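Local atomic coordinates of probable transcriptional regulator (Pseudomonas aeruginosa PAO1, PDB entry 2GEN), a protein that probably binds cis-regulatory DNA and regulates transcription, as a member of the TetR family. Residues L17-S21 and D100-F104. Sequence-based numbering, arbitrary orientation.
Sequences LACFS and DWARF
Two alpha-helical turns, 17-21 in helix 9-23 and 100-104 in helix 99-114, cross at 69° with their axes 10.1 Å apart, bringing CA of Leu-17 to 6.8 Å from CA of Trp-101 and CA of Ser-21 to 6.4 Å from CA of Asp-100. Leu-17, with chi1 t and chi2 p, has the most surface covered by the partner segment (80 Å²) and reaches across the gap: its CD2 lies 3.7 Å from CB of Trp-101, its CD1 4.0 Å from CB of Phe-104 and 3.7 Å from the carbonyl O of Asp-100. Beside it, Phe-104 (chi1 t) and Phe-20 (chi1 m) hold their rings nearly parallel, planes at 12°, but so far offset, centroids 5.6 Å apart, that they barely overlap; CD2 of Phe-20 meets CE1 of Phe-104 at 3.6 Å. This is the junction between the two parts of a TetR-family regulator: helix 9-23 is the first helix of the N-terminal DNA-binding domain, preceding the predicted helix-turn-helix motif (residues 29-48), and helix 99-114 belongs to the C-terminal helical domain. Leu-58 of the connecting helix 51-76 packs on Leu-17, Phe-20 and Phe-104, and its carbonyl accepts a hydrogen bond from the Trp-101 indole. At the more polar border, Ser-21 OG (chi1 m) donates to O of Leu-17, one turn back, at 2.8 Å and lies 3.4 Å from CB of Asp-100. A water bridges the helices, donating to Ser-21 OG at 2.7 Å and to Asp-100 O at 2.8 Å. The Asp-100 carboxylate turns to its own helix, where OD1 forms a 2.7 Å salt bridge with NH1 of Arg-103.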
loop_
_atom_site.group_PDB
_atom_site.type_symbol
_atom_site.label_atom_id
_atom_site.label_comp_id
_atom_site.label_asym_id
_atom_site.label_seq_id
_atom_site.Cartn_x
_atom_site.Cartn_y
_atom_site.Cartn_z
ATOM N N LEU A 17 2.451 -18.559 11.407
ATOM C CA LEU A 17 3.075 -17.276 11.135
ATOM C C LEU A 17 4.605 -17.315 11.338
ATOM O O LEU A 17 5.345 -16.805 10.502
ATOM C CB LEU A 17 2.426 -16.175 11.992
ATOM C CG LEU A 17 3.115 -14.810 11.959
ATOM C CD1 LEU A 17 3.072 -14.167 10.545
ATOM C CD2 LEU A 17 2.425 -13.912 12.978
ATOM N N ALA A 18 5.068 -17.901 12.439
ATOM C CA ALA A 18 6.500 -17.990 12.714
ATOM C C ALA A 18 7.226 -18.736 11.580
ATOM O O ALA A 18 8.277 -18.286 11.110
ATOM C CB ALA A 18 6.723 -18.691 14.051
ATOM N N CYS A 19 6.629 -19.840 11.119
ATOM C CA CYS A 19 7.189 -20.624 10.005
ATOM C C CYS A 19 7.239 -19.798 8.734
ATOM O O CYS A 19 8.281 -19.717 8.087
ATOM C CB CYS A 19 6.373 -21.906 9.760
ATOM S SG CYS A 19 6.442 -23.135 11.071
ATOM N N PHE A 20 6.112 -19.164 8.387
ATOM C CA PHE A 20 6.012 -18.349 7.179
ATOM C C PHE A 20 7.038 -17.222 7.145
ATOM O O PHE A 20 7.592 -16.915 6.096
ATOM C CB PHE A 20 4.611 -17.736 7.032
ATOM C CG PHE A 20 3.515 -18.721 6.744
ATOM C CD1 PHE A 20 3.781 -19.978 6.217
ATOM C CD2 PHE A 20 2.191 -18.356 6.962
ATOM C CE1 PHE A 20 2.748 -20.873 5.945
ATOM C CE2 PHE A 20 1.145 -19.218 6.694
ATOM C CZ PHE A 20 1.422 -20.507 6.167
ATOM N N SER A 21 7.270 -16.604 8.303
ATOM C CA SER A 21 8.166 -15.452 8.426
ATOM C C SER A 21 9.619 -15.869 8.271
ATOM O O SER A 21 10.389 -15.176 7.632
ATOM C CB SER A 21 7.967 -14.757 9.779
ATOM O OG SER A 21 6.609 -14.380 9.922
ATOM N N ASP A 100 5.564 -9.177 12.125
ATOM C CA ASP A 100 5.547 -10.279 11.153
ATOM C C ASP A 100 4.127 -10.528 10.612
ATOM O O ASP A 100 3.926 -10.747 9.406
ATOM C CB ASP A 100 6.148 -11.570 11.740
ATOM C CG ASP A 100 7.672 -11.511 11.882
ATOM O OD1 ASP A 100 8.359 -10.778 11.131
ATOM O OD2 ASP A 100 8.165 -12.239 12.768
ATOM N N TRP A 101 3.137 -10.497 11.500
ATOM C CA TRP A 101 1.760 -10.634 11.067
ATOM C C TRP A 101 1.366 -9.498 10.121
ATOM O O TRP A 101 0.710 -9.733 9.100
ATOM C CB TRP A 101 0.835 -10.688 12.280
ATOM C CG TRP A 101 -0.406 -11.481 12.093
ATOM C CD1 TRP A 101 -0.946 -11.933 10.915
ATOM C CD2 TRP A 101 -1.299 -11.885 13.129
ATOM N NE1 TRP A 101 -2.111 -12.618 11.171
ATOM C CE2 TRP A 101 -2.353 -12.611 12.520
ATOM C CE3 TRP A 101 -1.302 -11.724 14.529
ATOM C CZ2 TRP A 101 -3.394 -13.179 13.249
ATOM C CZ3 TRP A 101 -2.344 -12.291 15.273
ATOM C CH2 TRP A 101 -3.393 -13.013 14.623
ATOM N N ALA A 102 1.776 -8.262 10.425
ATOM C CA ALA A 102 1.472 -7.126 9.511
ATOM C C ALA A 102 2.091 -7.363 8.124
ATOM O O ALA A 102 1.428 -7.178 7.088
ATOM C CB ALA A 102 1.982 -5.788 10.097
ATOM N N ARG A 103 3.368 -7.756 8.105
ATOM C CA ARG A 103 4.052 -8.038 6.838
ATOM C C ARG A 103 3.272 -9.088 6.054
ATOM O O ARG A 103 3.040 -8.937 4.850
ATOM C CB ARG A 103 5.470 -8.508 7.115
ATOM C CG ARG A 103 6.412 -8.210 6.003
ATOM C CD ARG A 103 7.823 -8.630 6.421
ATOM N NE ARG A 103 8.428 -7.610 7.272
ATOM C CZ ARG A 103 8.621 -7.715 8.579
ATOM N NH1 ARG A 103 8.258 -8.813 9.219
ATOM N NH2 ARG A 103 9.177 -6.705 9.252
ATOM N N PHE A 104 2.846 -10.138 6.755
ATOM C CA PHE A 104 2.145 -11.250 6.126
ATOM C C PHE A 104 0.856 -10.741 5.489
ATOM O O PHE A 104 0.583 -11.020 4.315
ATOM C CB PHE A 104 1.836 -12.347 7.151
ATOM C CG PHE A 104 0.969 -13.445 6.612
ATOM C CD1 PHE A 104 1.539 -14.503 5.864
ATOM C CD2 PHE A 104 -0.404 -13.452 6.856
ATOM C CE1 PHE A 104 0.741 -15.515 5.349
ATOM C CE2 PHE A 104 -1.228 -14.475 6.356
ATOM C CZ PHE A 104 -0.630 -15.525 5.589
HETATM O O HOH W 1 5.654 -12.536 8.164
#